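Local coordinates for protein MHC class I antigen (Anolis carolinensis, PDB 7CPO) that probably presents peptides to T cells on the cell surface, as a heavy chain paired with beta2-microglobulin, at residues E34-N39 with R43-K48; E201-R206 with I217-D222; A82-Y87 with R122-L127. All blocks are in the same frame, centred on the assembly; numbering follows the deposited sequence.

Contact 1: residues E34-N39 with R43-K48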
loop_
_atom_site.group_PDB
_atom_site.type_symbol
_atom_site.label_atom_id
_atom_site.label_comp_id
_atom_site.label_asym_id
_atom_site.label_seq_id
_atom_site.Cartn_x
_atom_site.Cartn_y
_atom_site.Cartn_z
ATOM N N GLU A 34 3.339 -3.388 7.616
ATOM C CA GLU A 34 4.314 -2.351 7.902
ATOM C C GLU A 34 4.944 -2.622 9.262
ATOM O O GLU A 34 4.242 -2.930 10.220
ATOM C CB GLU A 34 3.651 -0.984 7.868
ATOM C CG GLU A 34 4.563 0.129 8.308
ATOM C CD GLU A 34 3.871 1.475 8.359
ATOM O OE1 GLU A 34 2.695 1.561 7.948
ATOM O OE2 GLU A 34 4.511 2.444 8.810
ATOM N N PHE A 35 6.268 -2.569 9.353
ATOM C CA PHE A 35 6.907 -2.837 10.632
ATOM C C PHE A 35 7.800 -1.711 11.132
ATOM O O PHE A 35 8.033 -1.633 12.345
ATOM C CB PHE A 35 7.707 -4.156 10.586
ATOM C CG PHE A 35 9.010 -4.095 9.789
ATOM C CD1 PHE A 35 10.240 -3.989 10.440
ATOM C CD2 PHE A 35 9.005 -4.222 8.408
ATOM C CE1 PHE A 35 11.433 -3.962 9.725
ATOM C CE2 PHE A 35 10.181 -4.195 7.693
ATOM C CZ PHE A 35 11.401 -4.056 8.352
ATOM N N VAL A 36 8.269 -0.815 10.259
ATOM C CA VAL A 36 9.058 0.337 10.676
ATOM C C VAL A 36 8.638 1.514 9.821
ATOM O O VAL A 36 8.138 1.351 8.708
ATOM C CB VAL A 36 10.590 0.110 10.543
ATOM C CG1 VAL A 36 11.099 -0.848 11.634
ATOM C CG2 VAL A 36 10.932 -0.405 9.128
ATOM N N SER A 37 8.829 2.718 10.351
ATOM C CA SER A 37 8.727 3.862 9.465
ATOM C C SER A 37 9.628 4.952 10.001
ATOM O O SER A 37 9.963 4.986 11.186
ATOM C CB SER A 37 7.281 4.359 9.286
ATOM O OG SER A 37 6.946 5.365 10.200
ATOM N N TYR A 38 10.082 5.797 9.111
ATOM C CA TYR A 38 10.886 6.931 9.511
ATOM C C TYR A 38 9.953 8.118 9.439
ATOM O O TYR A 38 9.577 8.580 8.362
ATOM C CB TYR A 38 12.109 7.120 8.638
ATOM C CG TYR A 38 12.819 8.418 8.920
ATOM C CD1 TYR A 38 13.746 8.515 9.943
ATOM C CD2 TYR A 38 12.558 9.550 8.163
ATOM C CE1 TYR A 38 14.400 9.701 10.197
ATOM C CE2 TYR A 38 13.204 10.734 8.409
ATOM C CZ TYR A 38 14.123 10.812 9.429
ATOM O OH TYR A 38 14.766 12.006 9.661
ATOM N N ASN A 39 9.561 8.586 10.598
ATOM C CA ASN A 39 8.607 9.670 10.702
ATOM C C ASN A 39 9.441 10.940 10.480
ATOM O O ASN A 39 10.314 11.287 11.286
ATOM C CB ASN A 39 7.862 9.460 12.031
ATOM C CG ASN A 39 7.082 10.647 12.547
ATOM O OD1 ASN A 39 7.280 11.756 12.119
ATOM N ND2 ASN A 39 6.333 10.428 13.618
ATOM N N ARG A 43 12.295 12.331 12.898
ATOM C CA ARG A 43 13.727 12.134 12.632
ATOM C C ARG A 43 14.247 10.859 13.282
ATOM O O ARG A 43 15.445 10.707 13.454
ATOM C CB ARG A 43 14.560 13.329 13.124
ATOM C CG ARG A 43 14.534 14.585 12.260
ATOM C CD ARG A 43 14.268 15.799 13.173
ATOM N NE ARG A 43 14.506 17.095 12.529
ATOM C CZ ARG A 43 15.455 17.967 12.883
ATOM N NH1 ARG A 43 16.264 17.728 13.921
ATOM N NH2 ARG A 43 15.570 19.109 12.218
ATOM N N ARG A 44 13.317 9.967 13.648
ATOM C CA ARG A 44 13.602 8.670 14.248
ATOM C C ARG A 44 13.003 7.605 13.358
ATOM O O ARG A 44 11.878 7.759 12.896
ATOM C CB ARG A 44 13.060 8.572 15.659
ATOM C CG ARG A 44 13.530 9.672 16.581
ATOM C CD ARG A 44 14.989 9.498 16.935
ATOM N NE ARG A 44 15.249 8.154 17.443
ATOM C CZ ARG A 44 16.465 7.654 17.662
ATOM N NH1 ARG A 44 17.557 8.390 17.433
ATOM N NH2 ARG A 44 16.586 6.408 18.099
ATOM N N TYR A 45 13.782 6.574 13.064
ATOM C CA TYR A 45 13.243 5.334 12.536
ATOM C C TYR A 45 12.529 4.609 13.681
ATOM O O TYR A 45 13.147 4.307 14.707
ATOM C CB TYR A 45 14.415 4.558 11.952
ATOM C CG TYR A 45 14.234 3.200 11.319
ATOM C CD1 TYR A 45 14.024 3.064 9.938
ATOM C CD2 TYR A 45 14.418 2.036 12.072
ATOM C CE1 TYR A 45 13.942 1.783 9.331
ATOM C CE2 TYR A 45 14.347 0.752 11.477
ATOM C CZ TYR A 45 14.117 0.630 10.112
ATOM O OH TYR A 45 14.052 -0.658 9.560
ATOM N N LEU A 46 11.229 4.373 13.535
ATOM C CA LEU A 46 10.430 3.920 14.667
ATOM C C LEU A 46 9.810 2.542 14.435
ATOM O O LEU A 46 9.512 2.161 13.300
ATOM C CB LEU A 46 9.303 4.913 14.983
ATOM C CG LEU A 46 9.758 6.267 15.511
ATOM C CD1 LEU A 46 8.562 7.161 15.801
ATOM C CD2 LEU A 46 10.626 6.063 16.746
ATOM N N PRO A 47 9.602 1.775 15.504
ATOM C CA PRO A 47 8.886 0.510 15.367
ATOM C C PRO A 47 7.401 0.759 15.175
ATOM O O PRO A 47 6.826 1.675 15.765
ATOM C CB PRO A 47 9.157 -0.202 16.697
ATOM C CG PRO A 47 9.424 0.882 17.642
ATOM C CD PRO A 47 10.156 1.950 16.855
ATOM N N LYS A 48 6.784 -0.076 14.349
ATOM C CA LYS A 48 5.361 0.019 14.069
ATOM C C LYS A 48 4.588 -1.207 14.515
ATOM O O LYS A 48 3.367 -1.236 14.352
ATOM C CB LYS A 48 5.135 0.237 12.564
ATOM C CG LYS A 48 5.726 1.541 12.060
ATOM C CD LYS A 48 5.028 2.754 12.692
ATOM C CE LYS A 48 3.663 2.996 12.039
ATOM N NZ LYS A 48 2.962 4.136 12.677
#

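Contact 2: residues E201-R206 with I217-D222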
loop_
_atom_site.group_PDB
_atom_site.type_symbol
_atom_site.label_atom_id
_atom_site.label_comp_id
_atom_site.label_asym_id
_atom_site.label_seq_id
_atom_site.Cartn_x
_atom_site.Cartn_y
_atom_site.Cartn_z
ATOM N N GLU A 201 -32.096 -6.301 -10.346
ATOM C CA GLU A 201 -31.482 -6.252 -9.024
ATOM C C GLU A 201 -29.974 -6.367 -9.152
ATOM O O GLU A 201 -29.468 -7.083 -10.021
ATOM C CB GLU A 201 -31.986 -7.384 -8.115
ATOM C CG GLU A 201 -33.376 -7.181 -7.556
ATOM C CD GLU A 201 -33.870 -8.363 -6.740
ATOM O OE1 GLU A 201 -33.144 -9.379 -6.635
ATOM O OE2 GLU A 201 -34.998 -8.277 -6.212
ATOM N N THR A 202 -29.257 -5.658 -8.282
ATOM C CA THR A 202 -27.816 -5.837 -8.124
ATOM C C THR A 202 -27.565 -6.632 -6.847
ATOM O O THR A 202 -27.976 -6.213 -5.755
ATOM C CB THR A 202 -27.074 -4.502 -8.071
ATOM O OG1 THR A 202 -27.357 -3.749 -9.250
ATOM C CG2 THR A 202 -25.556 -4.747 -7.996
ATOM N N LEU A 203 -26.911 -7.783 -6.986
ATOM C CA LEU A 203 -26.513 -8.595 -5.843
ATOM C C LEU A 203 -25.085 -8.230 -5.443
ATOM O O LEU A 203 -24.157 -8.352 -6.255
ATOM C CB LEU A 203 -26.628 -10.084 -6.172
ATOM C CG LEU A 203 -28.020 -10.653 -6.510
ATOM C CD1 LEU A 203 -28.005 -12.188 -6.561
ATOM C CD2 LEU A 203 -29.084 -10.155 -5.537
ATOM N N ILE A 204 -24.904 -7.786 -4.198
ATOM C CA ILE A 204 -23.598 -7.348 -3.707
ATOM C C ILE A 204 -23.024 -8.399 -2.766
ATOM O O ILE A 204 -23.690 -8.836 -1.822
ATOM C CB ILE A 204 -23.685 -5.988 -3.003
ATOM C CG1 ILE A 204 -24.217 -4.935 -3.970
ATOM C CG2 ILE A 204 -22.318 -5.588 -2.458
ATOM C CD1 ILE A 204 -24.502 -3.625 -3.303
ATOM N N CYS A 205 -21.786 -8.797 -3.016
ATOM C CA CYS A 205 -21.073 -9.713 -2.131
ATOM C C CYS A 205 -19.978 -8.939 -1.393
ATOM O O CYS A 205 -18.977 -8.545 -2.003
ATOM C CB CYS A 205 -20.496 -10.875 -2.930
ATOM S SG CYS A 205 -19.705 -12.058 -1.881
ATOM N N ARG A 206 -20.179 -8.699 -0.090
ATOM C CA ARG A 206 -19.179 -8.052 0.759
ATOM C C ARG A 206 -18.329 -9.125 1.423
ATOM O O ARG A 206 -18.862 -10.058 2.038
ATOM C CB ARG A 206 -19.812 -7.169 1.838
ATOM C CG ARG A 206 -18.884 -6.987 3.079
ATOM C CD ARG A 206 -19.602 -6.654 4.418
ATOM N NE ARG A 206 -19.514 -5.226 4.690
ATOM C CZ ARG A 206 -18.594 -4.649 5.454
ATOM N NH1 ARG A 206 -17.667 -5.367 6.075
ATOM N NH2 ARG A 206 -18.613 -3.337 5.599
ATOM N N ILE A 217 -12.577 -14.333 -5.460
ATOM C CA ILE A 217 -13.998 -14.072 -5.323
ATOM C C ILE A 217 -14.595 -14.013 -6.714
ATOM O O ILE A 217 -14.135 -13.234 -7.560
ATOM C CB ILE A 217 -14.265 -12.755 -4.582
ATOM C CG1 ILE A 217 -13.446 -12.702 -3.290
ATOM C CG2 ILE A 217 -15.777 -12.565 -4.360
ATOM C CD1 ILE A 217 -13.495 -11.356 -2.625
ATOM N N ASP A 218 -15.622 -14.819 -6.946
ATOM C CA ASP A 218 -16.337 -14.797 -8.212
ATOM C C ASP A 218 -17.818 -15.032 -7.958
ATOM O O ASP A 218 -18.198 -15.854 -7.120
ATOM C CB ASP A 218 -15.806 -15.857 -9.198
ATOM C CG ASP A 218 -14.564 -15.396 -9.957
ATOM O OD1 ASP A 218 -13.447 -15.899 -9.674
ATOM O OD2 ASP A 218 -14.705 -14.522 -10.845
ATOM N N TRP A 219 -18.646 -14.294 -8.679
ATOM C CA TRP A 219 -20.050 -14.649 -8.794
ATOM C C TRP A 219 -20.212 -15.832 -9.752
ATOM O O TRP A 219 -19.637 -15.856 -10.847
ATOM C CB TRP A 219 -20.854 -13.448 -9.275
ATOM C CG TRP A 219 -21.264 -12.574 -8.163
ATOM C CD1 TRP A 219 -20.717 -11.370 -7.813
ATOM C CD2 TRP A 219 -22.314 -12.830 -7.231
ATOM N NE1 TRP A 219 -21.368 -10.863 -6.724
ATOM C CE2 TRP A 219 -22.352 -11.738 -6.341
ATOM C CE3 TRP A 219 -23.233 -13.874 -7.066
ATOM C CZ2 TRP A 219 -23.274 -11.661 -5.295
ATOM C CZ3 TRP A 219 -24.146 -13.801 -6.030
ATOM C CH2 TRP A 219 -24.163 -12.699 -5.159
ATOM N N THR A 220 -20.980 -16.824 -9.330
ATOM C CA THR A 220 -21.291 -17.946 -10.192
ATOM C C THR A 220 -22.751 -17.893 -10.634
ATOM O O THR A 220 -23.594 -17.223 -10.032
ATOM C CB THR A 220 -20.963 -19.271 -9.500
ATOM O OG1 THR A 220 -21.572 -19.309 -8.207
ATOM C CG2 THR A 220 -19.480 -19.401 -9.336
ATOM N N ARG A 221 -23.020 -18.575 -11.740
ATOM C CA ARG A 221 -24.356 -18.690 -12.315
ATOM C C ARG A 221 -24.535 -20.153 -12.672
ATOM O O ARG A 221 -23.774 -20.677 -13.490
ATOM C CB ARG A 221 -24.501 -17.801 -13.555
ATOM C CG ARG A 221 -25.864 -17.797 -14.239
ATOM C CD ARG A 221 -25.802 -16.798 -15.377
ATOM N NE ARG A 221 -27.061 -16.632 -16.087
ATOM C CZ ARG A 221 -27.341 -17.182 -17.263
ATOM N NH1 ARG A 221 -26.456 -17.957 -17.879
ATOM N NH2 ARG A 221 -28.513 -16.951 -17.825
ATOM N N ASP A 222 -25.501 -20.818 -12.034
ATOM C CA ASP A 222 -25.622 -22.279 -12.131
ATOM C C ASP A 222 -24.267 -22.948 -11.913
ATOM O O ASP A 222 -23.908 -23.912 -12.594
ATOM C CB ASP A 222 -26.214 -22.733 -13.472
ATOM C CG ASP A 222 -27.575 -22.131 -13.761
ATOM O OD1 ASP A 222 -28.242 -21.647 -12.817
ATOM O OD2 ASP A 222 -27.987 -22.167 -14.941
#

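Contact 3: residues A82-Y87 with R122-L127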
loop_
_atom_site.group_PDB
_atom_site.type_symbol
_atom_site.label_atom_id
_atom_site.label_comp_id
_atom_site.label_asym_id
_atom_site.label_seq_id
_atom_site.Cartn_x
_atom_site.Cartn_y
_atom_site.Cartn_z
ATOM N N ALA A 82 17.225 18.591 -6.165
ATOM C CA ALA A 82 17.841 19.795 -6.720
ATOM C C ALA A 82 18.596 19.493 -8.010
ATOM O O ALA A 82 18.539 20.271 -8.968
ATOM C CB ALA A 82 18.777 20.439 -5.701
ATOM N N THR A 83 19.305 18.368 -8.055
ATOM C CA THR A 83 20.100 18.046 -9.235
ATOM C C THR A 83 19.215 17.679 -10.422
ATOM O O THR A 83 19.534 18.028 -11.570
ATOM C CB THR A 83 21.065 16.909 -8.906
ATOM O OG1 THR A 83 22.031 17.373 -7.957
ATOM C CG2 THR A 83 21.768 16.418 -10.146
ATOM N N LEU A 84 18.102 16.973 -10.168
ATOM C CA LEU A 84 17.224 16.565 -11.262
ATOM C C LEU A 84 16.518 17.750 -11.895
ATOM O O LEU A 84 16.199 17.711 -13.086
ATOM C CB LEU A 84 16.180 15.561 -10.788
ATOM C CG LEU A 84 16.837 14.234 -10.461
ATOM C CD1 LEU A 84 15.874 13.334 -9.749
ATOM C CD2 LEU A 84 17.339 13.626 -11.730
ATOM N N ALA A 85 16.235 18.788 -11.113
ATOM C CA ALA A 85 15.748 20.024 -11.701
ATOM C C ALA A 85 16.715 20.521 -12.762
ATOM O O ALA A 85 16.299 20.911 -13.858
ATOM C CB ALA A 85 15.547 21.077 -10.614
ATOM N N GLU A 86 18.015 20.485 -12.463
ATOM C CA GLU A 86 19.012 20.893 -13.445
ATOM C C GLU A 86 19.028 19.938 -14.637
ATOM O O GLU A 86 18.939 20.375 -15.788
ATOM C CB GLU A 86 20.388 20.992 -12.779
ATOM C CG GLU A 86 20.579 22.314 -11.993
ATOM C CD GLU A 86 21.634 22.256 -10.873
ATOM O OE1 GLU A 86 21.280 21.958 -9.706
ATOM O OE2 GLU A 86 22.821 22.531 -11.158
ATOM N N TYR A 87 19.083 18.627 -14.373
ATOM C CA TYR A 87 19.135 17.628 -15.444
ATOM C C TYR A 87 17.985 17.787 -16.432
ATOM O O TYR A 87 18.173 17.634 -17.647
ATOM C CB TYR A 87 19.090 16.219 -14.857
ATOM C CG TYR A 87 20.371 15.698 -14.246
ATOM C CD1 TYR A 87 21.574 16.398 -14.343
ATOM C CD2 TYR A 87 20.372 14.481 -13.577
ATOM C CE1 TYR A 87 22.743 15.883 -13.775
ATOM C CE2 TYR A 87 21.511 13.969 -13.025
ATOM C CZ TYR A 87 22.689 14.663 -13.124
ATOM O OH TYR A 87 23.795 14.096 -12.555
ATOM N N ARG A 122 7.539 8.773 -12.792
ATOM C CA ARG A 122 8.023 8.030 -13.946
ATOM C C ARG A 122 9.394 7.469 -13.598
ATOM O O ARG A 122 10.160 8.101 -12.859
ATOM C CB ARG A 122 8.142 8.944 -15.173
ATOM C CG ARG A 122 6.813 9.505 -15.651
ATOM C CD ARG A 122 6.971 10.490 -16.824
ATOM N NE ARG A 122 8.093 11.421 -16.666
ATOM C CZ ARG A 122 7.970 12.690 -16.267
ATOM N NH1 ARG A 122 6.769 13.181 -15.974
ATOM N NH2 ARG A 122 9.045 13.474 -16.155
ATOM N N ASP A 123 9.699 6.281 -14.122
ATOM C CA ASP A 123 10.994 5.658 -13.869
ATOM C C ASP A 123 12.126 6.621 -14.159
ATOM O O ASP A 123 12.103 7.351 -15.153
ATOM C CB ASP A 123 11.196 4.410 -14.726
ATOM C CG ASP A 123 10.206 3.326 -14.428
ATOM O OD1 ASP A 123 9.598 3.355 -13.344
ATOM O OD2 ASP A 123 10.085 2.406 -15.258
ATOM N N TYR A 124 13.134 6.608 -13.291
ATOM C CA TYR A 124 14.325 7.393 -13.537
ATOM C C TYR A 124 15.544 6.513 -13.787
ATOM O O TYR A 124 16.125 6.562 -14.879
ATOM C CB TYR A 124 14.569 8.366 -12.388
ATOM C CG TYR A 124 15.820 9.178 -12.599
ATOM C CD1 TYR A 124 15.843 10.225 -13.508
ATOM C CD2 TYR A 124 16.988 8.880 -11.912
ATOM C CE1 TYR A 124 16.998 10.961 -13.725
ATOM C CE2 TYR A 124 18.148 9.622 -12.111
ATOM C CZ TYR A 124 18.149 10.654 -13.021
ATOM O OH TYR A 124 19.295 11.381 -13.234
ATOM N N ILE A 125 15.954 5.709 -12.804
ATOM C CA ILE A 125 17.091 4.801 -12.938
ATOM C C ILE A 125 16.856 3.616 -12.008
ATOM O O ILE A 125 16.220 3.744 -10.955
ATOM C CB ILE A 125 18.440 5.518 -12.644
ATOM C CG1 ILE A 125 19.592 4.834 -13.384
ATOM C CG2 ILE A 125 18.730 5.635 -11.128
ATOM C CD1 ILE A 125 20.874 5.647 -13.409
ATOM N N SER A 126 17.337 2.442 -12.417
ATOM C CA SER A 126 17.245 1.257 -11.570
ATOM C C SER A 126 18.498 0.415 -11.744
ATOM O O SER A 126 19.149 0.448 -12.787
ATOM C CB SER A 126 15.993 0.414 -11.868
ATOM O OG SER A 126 15.946 -0.018 -13.213
ATOM N N LEU A 127 18.842 -0.330 -10.708
ATOM C CA LEU A 127 20.026 -1.167 -10.748
ATOM C C LEU A 127 19.646 -2.511 -11.337
ATOM O O LEU A 127 18.648 -3.107 -10.930
ATOM C CB LEU A 127 20.627 -1.349 -9.351
ATOM C CG LEU A 127 21.683 -2.448 -9.216
ATOM C CD1 LEU A 127 22.944 -2.097 -10.021
ATOM C CD2 LEU A 127 22.033 -2.670 -7.749
#

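Contact 1: residues E34-N39 with R43-K48
S37 and L46 pair through two backbone hydrogen bonds, L46 N to S37 O (2.7 Å) and S37 N to L46 O (3.1 Å), in an antiparallel ladder. K48 N continues it to F35 O at 2.8 Å, and at the turn R43 N meets N39 O, also at 2.8 Å. Apolar packing occupies the face carrying V36, Y38 and Y45. V36 lies over one face of the Y45 ring in a CH-pi contact, its CB 4.0 Å from the ring centroid, while V36 CG2 comes within 3.2 Å of Y45 OH. That hydroxyl bonds to Y9 and Y62. Y38, with CG anti to its backbone N (chi1 171°), sends its ring alongside R43, and Y38 OH, bonded to E74, ends 3.2 Å from R43 CA. Charge gathers beside S37, where K48, bent at two torsions, folds its aliphatic chain against E34, OE2 to CE 3.4 Å. Its ammonium stays beyond salt-bridge distance of E34 but forms a long, weak ion pair with D53 of beta2-microglobulin, close to which E34 brings a like charge; S37 OG hydrogen-bonds D53. This is a beta hairpin at one edge of the MHC class I platform sheet, where Y45 also packs on the bound peptide.

Contact 2: residues E201-R206 with I217-D222
The indole of W219 drives its six-membered ring between L203 and C205, and the tight part is confined to these three residues and the backbone joining L203 to C205. With CG beside the backbone N (chi1 -86°), W219 carries its indole across to the facing strand. L203 CB stands 3.7 Å from W219 CH2, the two side chains crossing at about a right angle. On the opposite side of the indole plane, C205 CB lies 3.7 Å from W219 CZ2, with NE1 slightly farther away. The backbone closes on the ring too: L203 O, on the L203 side of that plane, is 3.6 Å from W219 CZ2, and I204 C approaches the indole edge. The polar N-H is satisfied by the carbonyl of R247. With strand axes 9.3 Å apart and no hydrogen bond between the segments, this is face-to-face packing of two sheets in an immunoglobulin C1-set domain, where the tryptophan lies against the intersheet disulfide C205-C261. Away from the indole the contact thins quickly. I204 points away from the opposite strand, and R206 turns outward to hydrogen-bond F11 O of beta2-microglobulin. The exposed D222 makes a salt bridge with R258, while R256 and R193 hold the E201 carboxylate.

Contact 3: residues A82-Y87 with R122-L127
Chi1 of Y124 is 179°, which sets its CG anti to the backbone N and carries the phenol from the strand toward helix 62-87, where L84 and Y87 meet it. On the helix, both of these residues have CG beside the backbone N (chi1 -70° for L84 and -77° for Y87), and as they are three positions apart they converge on the same hydroxyl. L84 makes its contact through one methyl branch: CD2 lies 3.3 Å from Y124 CZ and obliquely to the ring, with Y124 CE1 equally near. Y87 instead offers a ring edge. Its CD2 is 3.3 Å from Y124 OH and its CE2 3.4 Å, with the oxygen near the plane of the Y87 ring and the two side chains crossing at about a right angle. No hydrogen bond joins the segments; the Y124 hydroxyl bonds to T144 on helix 141-149, so one oxygen is packed by the first helix and bound by the second. T83 CG2 sits over one face of the Y87 ring, 3.6 Å above its plane. The strand is irregular at Y124 itself, which shares Y117 with I125 in a classic beta bulge. Y87 OH hydrogen-bonds the peptide backbone, and T83 and Y124 pack on apolar peptide side chains, placing the contact at the end of the groove that, as in other MHC class I molecules, probably receives the peptide C terminus.

How the contacts relate
From the N terminus, contact 1 comes first and closes a short turn, three residues separating segments 34-39 and 43-48. The chain then runs into helix 62-87, whose last turns open contact 3; after 34 residues that include strands 96-105 and 111-119, strand 122-128 closes it. Contact 2 follows in the immunoglobulin domain, spanning ten residues between segments 201-206 and 217-222. The three loops are in series, with neither nesting nor crossing. Contacts 1 and 3 serve the same eight-stranded platform, their centres about 26 Å apart, one in its edge hairpin and the other joining helix to sheet. Contact 2 joins two separate sheets, with its centre about 41 Å from that of contact 1.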